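Local coordinates for protein bradyzoite surface antigen BSR4 (Toxoplasma gondii, PDB 2JKS) that is of unestablished function but is a bradyzoite-stage surface antigen of the SAG1-related (SRS) superfamily and carries bound zinc ions, at residues Val173-Ala177 with Ser300-Leu304; Met191-Asn196 with Ile259-Leu264; Leu198-Cys202 with Phe271-Cys275; Thr212-Glu216 with Lys242-Thr247. Numbering follows the deposited sequence.

Interaction 1. Residues Val173-Ala177 with Ser300-Leu304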
loop_
_atom_site.group_PDB
_atom_site.type_symbol
_atom_site.label_atom_id
_atom_site.label_comp_id
_atom_site.label_asym_id
_atom_site.label_seq_id
_atom_site.Cartn_x
_atom_site.Cartn_y
_atom_site.Cartn_z
ATOM N N VAL A 173 -14.114 -12.056 -3.338
ATOM C CA VAL A 173 -12.965 -11.428 -3.982
ATOM C C VAL A 173 -11.951 -10.987 -2.927
ATOM O O VAL A 173 -12.275 -10.179 -2.026
ATOM C CB VAL A 173 -13.406 -10.243 -4.881
ATOM C CG1 VAL A 173 -12.195 -9.534 -5.514
ATOM C CG2 VAL A 173 -14.388 -10.731 -5.978
ATOM N N VAL A 174 -10.764 -11.587 -2.981
ATOM C CA VAL A 174 -9.718 -11.279 -2.026
ATOM C C VAL A 174 -8.720 -10.307 -2.648
ATOM O O VAL A 174 -8.241 -10.515 -3.794
ATOM C CB VAL A 174 -8.987 -12.535 -1.508
ATOM C CG1 VAL A 174 -7.877 -12.121 -0.549
ATOM C CG2 VAL A 174 -9.998 -13.451 -0.871
ATOM N N THR A 175 -8.522 -9.205 -1.923
ATOM C CA THR A 175 -7.454 -8.205 -2.195
ATOM C C THR A 175 -6.296 -8.396 -1.236
ATOM O O THR A 175 -6.413 -8.149 -0.034
ATOM C CB THR A 175 -7.987 -6.743 -2.097
ATOM O OG1 THR A 175 -9.120 -6.613 -2.965
ATOM C CG2 THR A 175 -6.912 -5.721 -2.498
ATOM N N CYS A 176 -5.180 -8.881 -1.773
ATOM C CA CYS A 176 -3.990 -9.163 -0.963
ATOM C C CYS A 176 -3.090 -7.923 -0.927
ATOM O O CYS A 176 -2.953 -7.218 -1.921
ATOM C CB CYS A 176 -3.183 -10.359 -1.526
ATOM S SG CYS A 176 -3.862 -11.995 -1.104
ATOM N N ALA A 177 -2.514 -7.692 0.241
ATOM C CA ALA A 177 -1.458 -6.691 0.430
ATOM C C ALA A 177 -0.340 -7.305 1.287
ATOM O O ALA A 177 -0.427 -8.462 1.713
ATOM C CB ALA A 177 -2.039 -5.411 1.043
ATOM N N SER A 300 3.201 -11.854 3.796
ATOM C CA SER A 300 2.426 -12.559 2.761
ATOM C C SER A 300 0.947 -12.651 3.120
ATOM O O SER A 300 0.561 -12.578 4.280
ATOM C CB SER A 300 2.944 -13.989 2.552
ATOM O OG SER A 300 4.305 -13.929 2.208
ATOM N N CYS A 301 0.146 -12.852 2.090
ATOM C CA CYS A 301 -1.293 -12.926 2.199
ATOM C C CYS A 301 -1.764 -14.379 2.117
ATOM O O CYS A 301 -1.647 -15.019 1.061
ATOM C CB CYS A 301 -1.871 -12.103 1.065
ATOM S SG CYS A 301 -3.682 -12.027 0.918
ATOM N N THR A 302 -2.327 -14.886 3.229
ATOM C CA THR A 302 -2.756 -16.270 3.269
ATOM C C THR A 302 -4.260 -16.293 3.184
ATOM O O THR A 302 -4.935 -15.600 3.972
ATOM C CB THR A 302 -2.312 -16.938 4.623
ATOM O OG1 THR A 302 -0.883 -16.909 4.738
ATOM C CG2 THR A 302 -2.859 -18.343 4.776
ATOM N N VAL A 303 -4.791 -17.107 2.267
ATOM C CA VAL A 303 -6.215 -17.206 2.138
ATOM C C VAL A 303 -6.582 -18.628 2.538
ATOM O O VAL A 303 -6.240 -19.573 1.806
ATOM C CB VAL A 303 -6.704 -16.853 0.691
ATOM C CG1 VAL A 303 -8.224 -16.969 0.614
ATOM C CG2 VAL A 303 -6.161 -15.434 0.302
ATOM N N LEU A 304 -7.262 -18.748 3.687
ATOM C CA LEU A 304 -7.732 -20.027 4.204
ATOM C C LEU A 304 -9.151 -20.271 3.813
ATOM O O LEU A 304 -10.074 -19.619 4.313
ATOM C CB LEU A 304 -7.612 -20.062 5.722
ATOM C CG LEU A 304 -8.033 -21.398 6.346
ATOM C CD1 LEU A 304 -7.150 -22.551 5.862
ATOM C CD2 LEU A 304 -7.915 -21.216 7.872
#
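A disulfide that staples two facing β-sheets together is the essence of this buried contact, set in the second SRS domain of the antigen. V173-A177 carries strand 173-175 of the five-stranded sheet, and S300-L304 opens strand 301-307 of the four-stranded sheet. Between these two segments the link is made by sulfur and methyl groups; their backbones bond to strands of their own sheets instead, V174 to T199 and N201 on one side, C301 to C275 on the other. The bridge joins C176 SG to C301 SG at 2.0 Å, with the CA atoms of the two cysteines 5.6 Å apart and chi3 at -69°, a left-handed twist about the S-S bond. C301 adopts the t rotamer and C176 the m, so that the two sulfurs meet in the gap between the sheets. Two residues along each strand, the CA atoms of V174 and V303 are 8.0 Å apart, and the space is filled by apolar contact: V174 CG1 lies 3.8 Å from V303 CG2, which is also 4.4 Å from C176 SG. V189 and I200 touch both valines and carry the core onward. In this domain a covalent bond thus fixes the spacing of the sheets at a point where their backbones do not pair, and with every touching residue buried the disulfide lies in an apolar setting, probably shielded from solvent.

Interaction 2. Residues Met191-Asn196 with Ile259-Leu264. With ZN (zinc ion), chain E.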
loop_
_atom_site.group_PDB
_atom_site.type_symbol
_atom_site.label_atom_id
_atom_site.label_comp_id
_atom_site.label_asym_id
_atom_site.label_seq_id
_atom_site.Cartn_x
_atom_site.Cartn_y
_atom_site.Cartn_z
ATOM N N MET A 191 -16.487 -21.322 0.786
ATOM C CA MET A 191 -17.106 -21.652 -0.495
ATOM C C MET A 191 -18.171 -22.704 -0.223
ATOM O O MET A 191 -18.073 -23.519 0.706
ATOM C CB MET A 191 -16.095 -22.161 -1.533
ATOM C CG MET A 191 -14.932 -21.164 -1.868
ATOM S SD MET A 191 -13.740 -21.843 -3.053
ATOM C CE MET A 191 -14.672 -21.836 -4.586
ATOM N N SER A 192 -19.205 -22.670 -1.021
ATOM C CA SER A 192 -20.363 -23.577 -0.825
ATOM C C SER A 192 -21.158 -23.442 -2.108
ATOM O O SER A 192 -20.760 -22.700 -3.028
ATOM C CB SER A 192 -21.193 -23.155 0.426
ATOM O OG SER A 192 -21.676 -21.794 0.315
ATOM N N THR A 193 -22.258 -24.173 -2.205
ATOM C CA THR A 193 -23.095 -24.123 -3.371
ATOM C C THR A 193 -23.400 -22.703 -3.851
ATOM O O THR A 193 -23.223 -22.433 -5.016
ATOM C CB THR A 193 -24.434 -24.918 -3.144
ATOM O OG1 THR A 193 -24.103 -26.258 -2.737
ATOM C CG2 THR A 193 -25.207 -25.057 -4.429
ATOM N N GLU A 194 -23.875 -21.837 -2.952
ATOM C CA GLU A 194 -24.268 -20.465 -3.309
ATOM C C GLU A 194 -23.084 -19.524 -3.509
ATOM O O GLU A 194 -23.237 -18.446 -4.125
ATOM C CB GLU A 194 -25.142 -19.872 -2.225
ATOM C CG GLU A 194 -26.481 -20.604 -2.052
ATOM C CD GLU A 194 -27.143 -20.286 -0.735
ATOM O OE1 GLU A 194 -27.082 -19.155 -0.205
ATOM O OE2 GLU A 194 -27.731 -21.190 -0.180
ATOM N N LYS A 195 -21.937 -19.919 -2.947
ATOM C CA LYS A 195 -20.726 -19.096 -3.026
ATOM C C LYS A 195 -19.635 -19.954 -3.612
ATOM O O LYS A 195 -18.737 -20.321 -2.898
ATOM C CB LYS A 195 -20.237 -18.651 -1.628
ATOM C CG LYS A 195 -21.270 -18.454 -0.608
ATOM C CD LYS A 195 -21.516 -17.032 -0.450
ATOM C CE LYS A 195 -20.361 -16.382 0.391
ATOM N NZ LYS A 195 -20.022 -15.059 -0.244
ATOM N N ASN A 196 -19.751 -20.305 -4.890
ATOM C CA ASN A 196 -18.923 -21.343 -5.484
ATOM C C ASN A 196 -17.726 -20.771 -6.241
ATOM O O ASN A 196 -17.045 -21.496 -6.941
ATOM C CB ASN A 196 -19.769 -22.236 -6.403
ATOM C CG ASN A 196 -20.310 -21.461 -7.598
ATOM O OD1 ASN A 196 -20.733 -20.347 -7.419
ATOM N ND2 ASN A 196 -20.245 -22.032 -8.806
ATOM N N ILE A 259 -15.997 -23.521 -8.747
ATOM C CA ILE A 259 -16.346 -24.912 -8.575
ATOM C C ILE A 259 -17.772 -25.062 -9.096
ATOM O O ILE A 259 -18.648 -24.477 -8.513
ATOM C CB ILE A 259 -16.311 -25.358 -7.076
ATOM C CG1 ILE A 259 -14.890 -25.233 -6.477
ATOM C CG2 ILE A 259 -16.802 -26.766 -6.920
ATOM C CD1 ILE A 259 -14.912 -25.267 -4.934
ATOM N N PRO A 260 -17.998 -25.844 -10.183
ATOM C CA PRO A 260 -19.371 -26.024 -10.692
ATOM C C PRO A 260 -20.317 -26.466 -9.555
ATOM O O PRO A 260 -19.934 -27.251 -8.657
ATOM C CB PRO A 260 -19.206 -27.109 -11.779
ATOM C CG PRO A 260 -17.764 -27.013 -12.190
ATOM C CD PRO A 260 -17.010 -26.566 -11.006
ATOM N N GLN A 261 -21.525 -25.906 -9.511
ATOM C CA GLN A 261 -22.303 -26.040 -8.258
ATOM C C GLN A 261 -22.654 -27.463 -7.860
ATOM O O GLN A 261 -22.854 -27.730 -6.692
ATOM C CB GLN A 261 -23.551 -25.158 -8.264
ATOM C CG GLN A 261 -23.217 -23.689 -8.435
ATOM C CD GLN A 261 -24.424 -22.806 -8.549
ATOM O OE1 GLN A 261 -25.110 -22.809 -9.567
ATOM N NE2 GLN A 261 -24.668 -22.007 -7.529
ATOM N N THR A 262 -22.740 -28.367 -8.815
ATOM C CA THR A 262 -22.990 -29.773 -8.548
ATOM C C THR A 262 -21.724 -30.592 -8.233
ATOM O O THR A 262 -21.806 -31.804 -7.982
ATOM C CB THR A 262 -23.737 -30.447 -9.738
ATOM O OG1 THR A 262 -22.931 -30.404 -10.924
ATOM C CG2 THR A 262 -25.090 -29.724 -10.007
ATOM N N ASP A 263 -20.571 -29.926 -8.219
ATOM C CA ASP A 263 -19.261 -30.609 -8.081
ATOM C C ASP A 263 -18.538 -30.339 -6.740
ATOM O O ASP A 263 -17.364 -30.661 -6.605
ATOM C CB ASP A 263 -18.330 -30.153 -9.191
ATOM C CG ASP A 263 -18.658 -30.761 -10.548
ATOM O OD1 ASP A 263 -19.428 -31.720 -10.638
ATOM O OD2 ASP A 263 -18.117 -30.270 -11.547
ATOM N N LEU A 264 -19.237 -29.714 -5.803
ATOM C CA LEU A 264 -18.765 -29.487 -4.446
ATOM C C LEU A 264 -18.596 -30.844 -3.757
ATOM O O LEU A 264 -19.347 -31.792 -4.057
ATOM C CB LEU A 264 -19.730 -28.575 -3.692
ATOM C CG LEU A 264 -19.424 -27.138 -4.083
ATOM C CD1 LEU A 264 -20.606 -26.393 -4.700
ATOM C CD2 LEU A 264 -18.760 -26.317 -2.981
HETATM ZN ZN ZN E . -29.333 -22.476 -1.203
HETATM O O HOH W 1 -23.818 -28.790 -4.520
#
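Two type I β-turns, S192-K195 and P260-D263, meet at one end of the SRS β-sandwich, and the contact shows how loops can be knitted by one backbone bond and two side-chain amides that serve backbone carbonyls. Each turn has its own closure: D263 N donates to P260 O over 2.8 Å, while S192 N reaches K195 O at 3.0 Å and K195 N returns a weak bond of 3.0 Å to S192 O. Across the segments, N196 is the main clasp. Its carbonyl O accepts I259 N at 2.9 Å, prolonging the antiparallel pairing of strands 197-201 and 254-258, and its side chain then replaces a missing backbone donor, with ND2 giving a hydrogen to I259 O at 2.9 Å. Q261 folds its amide inward so that NE2 satisfies T193 O, again at 2.9 Å and nearly linear. Alongside these polar links, M191 CE packs 3.5 Å from I259 CD1, and L264 CD1 touches T193 CA at 3.6 Å. S192 OG is engaged by E190 OE2. The CA-to-CB bond of E194 points away from the other segment, and its OE2 binds the zinc ion at 2.3 Å, sharing the metal with H312 of the C-terminal six-histidine run, probably a purification tag. A water completes the seam, donating to Q261 O at 2.6 Å and lying 3.1 Å from T193 OG1.

Interaction 3. Residues Leu198-Cys202 with Phe271-Cys275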
loop_
_atom_site.group_PDB
_atom_site.type_symbol
_atom_site.label_atom_id
_atom_site.label_comp_id
_atom_site.label_asym_id
_atom_site.label_seq_id
_atom_site.Cartn_x
_atom_site.Cartn_y
_atom_site.Cartn_z
ATOM N N LEU A 198 -14.023 -18.106 -6.089
ATOM C CA LEU A 198 -12.994 -17.486 -5.297
ATOM C C LEU A 198 -12.105 -16.693 -6.262
ATOM O O LEU A 198 -11.549 -17.275 -7.168
ATOM C CB LEU A 198 -12.158 -18.596 -4.660
ATOM C CG LEU A 198 -10.982 -18.091 -3.826
ATOM C CD1 LEU A 198 -11.381 -17.156 -2.658
ATOM C CD2 LEU A 198 -10.123 -19.336 -3.347
ATOM N N THR A 199 -11.935 -15.396 -6.017
ATOM C CA THR A 199 -10.997 -14.582 -6.794
ATOM C C THR A 199 -9.908 -14.099 -5.882
ATOM O O THR A 199 -10.192 -13.519 -4.827
ATOM C CB THR A 199 -11.686 -13.361 -7.408
ATOM O OG1 THR A 199 -12.789 -13.810 -8.208
ATOM C CG2 THR A 199 -10.688 -12.528 -8.282
ATOM N N ILE A 200 -8.676 -14.291 -6.325
ATOM C CA ILE A 200 -7.518 -13.774 -5.635
ATOM C C ILE A 200 -6.827 -12.747 -6.493
ATOM O O ILE A 200 -6.407 -13.042 -7.607
ATOM C CB ILE A 200 -6.515 -14.903 -5.322
ATOM C CG1 ILE A 200 -7.213 -16.125 -4.669
ATOM C CG2 ILE A 200 -5.317 -14.379 -4.470
ATOM C CD1 ILE A 200 -7.792 -15.891 -3.309
ATOM N N ASN A 201 -6.773 -11.521 -5.979
ATOM C CA ASN A 201 -6.034 -10.449 -6.638
ATOM C C ASN A 201 -4.735 -10.155 -5.889
ATOM O O ASN A 201 -4.762 -9.626 -4.746
ATOM C CB ASN A 201 -6.884 -9.199 -6.768
ATOM C CG ASN A 201 -8.126 -9.418 -7.631
ATOM O OD1 ASN A 201 -8.079 -10.101 -8.676
ATOM N ND2 ASN A 201 -9.250 -8.888 -7.178
ATOM N N CYS A 202 -3.594 -10.535 -6.497
ATOM C CA CYS A 202 -2.311 -10.225 -5.866
ATOM C C CYS A 202 -1.784 -8.800 -6.192
ATOM O O CYS A 202 -0.952 -8.284 -5.463
ATOM C CB CYS A 202 -1.200 -11.238 -6.226
ATOM S SG CYS A 202 -1.609 -12.958 -5.822
ATOM N N PHE A 271 -8.559 -25.649 2.104
ATOM C CA PHE A 271 -7.333 -25.528 1.315
ATOM C C PHE A 271 -6.794 -24.113 1.516
ATOM O O PHE A 271 -7.523 -23.224 1.970
ATOM C CB PHE A 271 -7.522 -25.909 -0.166
ATOM C CG PHE A 271 -8.384 -24.944 -0.959
ATOM C CD1 PHE A 271 -7.799 -23.854 -1.640
ATOM C CD2 PHE A 271 -9.780 -25.102 -1.012
ATOM C CE1 PHE A 271 -8.572 -23.000 -2.391
ATOM C CE2 PHE A 271 -10.559 -24.230 -1.801
ATOM C CZ PHE A 271 -9.968 -23.191 -2.477
ATOM N N LEU A 272 -5.509 -23.927 1.197
ATOM C CA LEU A 272 -4.889 -22.627 1.347
ATOM C C LEU A 272 -4.221 -22.216 0.031
ATOM O O LEU A 272 -3.543 -22.984 -0.580
ATOM C CB LEU A 272 -3.891 -22.713 2.495
ATOM C CG LEU A 272 -3.102 -21.582 3.096
ATOM C CD1 LEU A 272 -2.707 -22.068 4.467
ATOM C CD2 LEU A 272 -1.855 -21.227 2.275
ATOM N N VAL A 273 -4.453 -20.974 -0.386
ATOM C CA VAL A 273 -3.664 -20.336 -1.407
ATOM C C VAL A 273 -3.411 -18.888 -0.941
ATOM O O VAL A 273 -3.769 -18.509 0.166
ATOM C CB VAL A 273 -4.414 -20.278 -2.756
ATOM C CG1 VAL A 273 -4.604 -21.662 -3.342
ATOM C CG2 VAL A 273 -5.792 -19.608 -2.550
ATOM N N GLY A 274 -2.756 -18.106 -1.787
ATOM C CA GLY A 274 -2.557 -16.711 -1.471
ATOM C C GLY A 274 -1.595 -16.020 -2.394
ATOM O O GLY A 274 -1.445 -16.390 -3.588
ATOM N N CYS A 275 -0.970 -14.978 -1.837
ATOM C CA CYS A 275 -0.073 -14.099 -2.578
ATOM C C CYS A 275 1.158 -13.850 -1.750
ATOM O O CYS A 275 1.082 -13.516 -0.557
ATOM C CB CYS A 275 -0.772 -12.765 -2.920
ATOM S SG CYS A 275 -2.284 -12.881 -3.891
#
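Rotamer choice decides how these two strands, from opposite sheets, fill the space between them. Their short axes approach to 7.6 Å and run at 31° to each other, too far apart for backbone pairing, so the contact depends on inward-pointing side chains. C202 and C275 both take the m rotamer, and with chi3 at -78° their SG atoms join at 2.0 Å. I200, with both chi angles near -60°, splits its ends: CG2 rests 3.4 Å from C275 SG, whereas CD1 extends to within 4.3 Å of V273 CG2. L198 (t, p) sends CD2 to 4.0 Å from F271 CZ and 4.4 Å from V273 CG2. The CB of F271 leaves the backbone sideways, yet its ring, at chi1 69°, swings back into the gap, where M191, V305 and the edge-to-face partner F233 also pack. G274, between V273 and C275, has phi/psi of 170°/-153°; a CB there would collide with V273 O, so the backbone shape itself demands glycine. Strands 197-201 and 269-277 thus pack face to face around an apolar interior closed by a cross-sheet disulfide, the arrangement of the SRS-domain β-sandwich.

Interaction 4. Residues Thr212-Glu216 with Lys242-Thr247. With ZN (zinc ion), chain I.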
loop_
_atom_site.group_PDB
_atom_site.type_symbol
_atom_site.label_atom_id
_atom_site.label_comp_id
_atom_site.label_asym_id
_atom_site.label_seq_id
_atom_site.Cartn_x
_atom_site.Cartn_y
_atom_site.Cartn_z
ATOM N N THR A 212 1.779 -23.293 -8.799
ATOM C CA THR A 212 1.024 -24.385 -9.446
ATOM C C THR A 212 -0.489 -24.393 -9.087
ATOM O O THR A 212 -1.148 -25.432 -9.133
ATOM C CB THR A 212 1.685 -25.701 -9.105
ATOM O OG1 THR A 212 1.918 -25.773 -7.676
ATOM C CG2 THR A 212 3.047 -25.769 -9.812
ATOM N N TYR A 213 -1.027 -23.204 -8.777
ATOM C CA TYR A 213 -2.380 -23.104 -8.203
ATOM C C TYR A 213 -3.428 -23.713 -9.135
ATOM O O TYR A 213 -4.458 -24.163 -8.654
ATOM C CB TYR A 213 -2.734 -21.661 -7.856
ATOM C CG TYR A 213 -2.748 -20.775 -9.059
ATOM C CD1 TYR A 213 -3.882 -20.641 -9.819
ATOM C CD2 TYR A 213 -1.563 -20.107 -9.462
ATOM C CE1 TYR A 213 -3.876 -19.872 -10.953
ATOM C CE2 TYR A 213 -1.534 -19.332 -10.601
ATOM C CZ TYR A 213 -2.690 -19.213 -11.329
ATOM O OH TYR A 213 -2.700 -18.414 -12.457
ATOM N N ALA A 214 -3.172 -23.727 -10.453
ATOM C CA ALA A 214 -4.158 -24.263 -11.423
ATOM C C ALA A 214 -4.416 -25.753 -11.218
ATOM O O ALA A 214 -5.453 -26.245 -11.674
ATOM C CB ALA A 214 -3.731 -24.006 -12.894
ATOM N N GLU A 215 -3.496 -26.435 -10.524
ATOM C CA GLU A 215 -3.667 -27.864 -10.162
ATOM C C GLU A 215 -3.523 -28.193 -8.691
ATOM O O GLU A 215 -3.931 -29.260 -8.296
ATOM C CB GLU A 215 -2.677 -28.760 -10.924
ATOM C CG GLU A 215 -2.808 -28.656 -12.389
ATOM C CD GLU A 215 -1.753 -29.465 -13.137
ATOM O OE1 GLU A 215 -0.929 -30.199 -12.525
ATOM O OE2 GLU A 215 -1.766 -29.370 -14.364
ATOM N N GLU A 216 -2.847 -27.334 -7.930
ATOM C CA GLU A 216 -2.436 -27.603 -6.552
ATOM C C GLU A 216 -2.825 -26.535 -5.536
ATOM O O GLU A 216 -2.974 -25.347 -5.867
ATOM C CB GLU A 216 -0.929 -27.794 -6.477
ATOM C CG GLU A 216 -0.523 -29.097 -7.151
ATOM C CD GLU A 216 0.929 -29.263 -7.394
ATOM O OE1 GLU A 216 1.741 -28.341 -7.155
ATOM O OE2 GLU A 216 1.245 -30.384 -7.878
ATOM N N LYS A 242 -8.550 -28.524 -14.439
ATOM C CA LYS A 242 -7.749 -27.286 -14.554
ATOM C C LYS A 242 -8.583 -26.111 -15.010
ATOM O O LYS A 242 -8.296 -24.968 -14.626
ATOM C CB LYS A 242 -6.599 -27.462 -15.552
ATOM C CG LYS A 242 -5.347 -28.081 -15.007
ATOM C CD LYS A 242 -4.247 -28.007 -16.079
ATOM C CE LYS A 242 -3.299 -26.930 -15.781
ATOM N NZ LYS A 242 -1.981 -27.331 -16.354
ATOM N N SER A 243 -9.615 -26.373 -15.813
ATOM C CA SER A 243 -10.451 -25.280 -16.342
ATOM C C SER A 243 -11.265 -24.574 -15.262
ATOM O O SER A 243 -11.823 -23.490 -15.507
ATOM C CB SER A 243 -11.390 -25.786 -17.453
ATOM O OG SER A 243 -12.390 -26.650 -16.931
ATOM N N TRP A 244 -11.346 -25.181 -14.069
ATOM C CA TRP A 244 -12.025 -24.533 -12.928
ATOM C C TRP A 244 -11.301 -23.214 -12.532
ATOM O O TRP A 244 -11.883 -22.320 -11.937
ATOM C CB TRP A 244 -12.081 -25.487 -11.724
ATOM C CG TRP A 244 -13.057 -26.676 -11.791
ATOM C CD1 TRP A 244 -13.661 -27.222 -12.901
ATOM C CD2 TRP A 244 -13.440 -27.514 -10.674
ATOM N NE1 TRP A 244 -14.435 -28.318 -12.526
ATOM C CE2 TRP A 244 -14.293 -28.524 -11.171
ATOM C CE3 TRP A 244 -13.137 -27.500 -9.312
ATOM C CZ2 TRP A 244 -14.885 -29.506 -10.327
ATOM C CZ3 TRP A 244 -13.721 -28.471 -8.466
ATOM C CH2 TRP A 244 -14.595 -29.456 -8.988
ATOM N N TRP A 245 -10.018 -23.112 -12.846
ATOM C CA TRP A 245 -9.282 -21.853 -12.669
ATOM C C TRP A 245 -9.173 -21.107 -13.975
ATOM O O TRP A 245 -8.806 -21.706 -15.017
ATOM C CB TRP A 245 -7.868 -22.120 -12.229
ATOM C CG TRP A 245 -7.700 -22.499 -10.785
ATOM C CD1 TRP A 245 -7.522 -23.746 -10.282
ATOM C CD2 TRP A 245 -7.656 -21.598 -9.674
ATOM N NE1 TRP A 245 -7.370 -23.693 -8.915
ATOM C CE2 TRP A 245 -7.436 -22.381 -8.516
ATOM C CE3 TRP A 245 -7.738 -20.198 -9.546
ATOM C CZ2 TRP A 245 -7.329 -21.812 -7.241
ATOM C CZ3 TRP A 245 -7.616 -19.625 -8.269
ATOM C CH2 TRP A 245 -7.430 -20.430 -7.136
ATOM N N VAL A 246 -9.497 -19.828 -13.929
ATOM C CA VAL A 246 -9.157 -18.894 -15.014
ATOM C C VAL A 246 -8.315 -17.691 -14.528
ATOM O O VAL A 246 -8.666 -16.971 -13.598
ATOM C CB VAL A 246 -10.361 -18.555 -16.010
ATOM C CG1 VAL A 246 -11.621 -19.398 -15.766
ATOM C CG2 VAL A 246 -10.642 -17.057 -16.163
ATOM N N THR A 247 -7.183 -17.519 -15.186
ATOM C CA THR A 247 -6.205 -16.510 -14.847
ATOM C C THR A 247 -6.342 -15.339 -15.802
ATOM O O THR A 247 -6.474 -15.519 -17.030
ATOM C CB THR A 247 -4.804 -17.115 -14.889
ATOM O OG1 THR A 247 -4.761 -18.194 -13.957
ATOM C CG2 THR A 247 -3.724 -16.091 -14.510
HETATM ZN ZN ZN I . 3.161 -30.350 -8.333
#
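T212-E216 winds through a tight turn in which T212 O accepts both E215 N (2.9 Å) and E216 N (2.8 Å), while K242-T247 passes from a single 3-10 turn, closed by W245 N to K242 O at 3.1 Å, into strand 245-247. The nearest CA atoms, those of A214 and K242, are 5.6 Å apart. Y213 presents its edge to the face of the W245 six-membered ring, a T-shaped stack with centroids 5.2 Å apart and planes at 74°. Strand 245-247 lies at one edge of the five-stranded sheet of this SRS sandwich, and the turn folds over that margin. Beyond the stack, Y213 OH and T247 OG1 share a hydrogen bond of 2.6 Å; K242 NZ forms a salt bridge with E215 OE2 at 2.9 Å. A214 O is buried without a polar partner. On the turn's far side, T212 OG1 donates to E216 OE1 over 2.6 Å, and E216 OE2 binds a zinc ion at 2.0 Å.

All four contacts belong to one SRS domain and illustrate how a sandwich is secured from interior to end. Interactions 1 and 3, with centres 6 Å apart, form a single core: C176 SG and C275 SG lie 3.3 Å apart, so the two disulfides pack against each other, while V174 N to T199 O and V303 N to V273 O, probably hydrogen-bonded at 2.7 Å each, join neighbouring strands in each sheet. Interaction 2 adjoins this core through M191 SD, 4.0 Å from F271 CZ, and meets interaction 4 where P260 CD lies 3.4 Å from W244 CE2. The zinc ions bound by E194 and E216 lie at the periphery, on interactions 2 and 4.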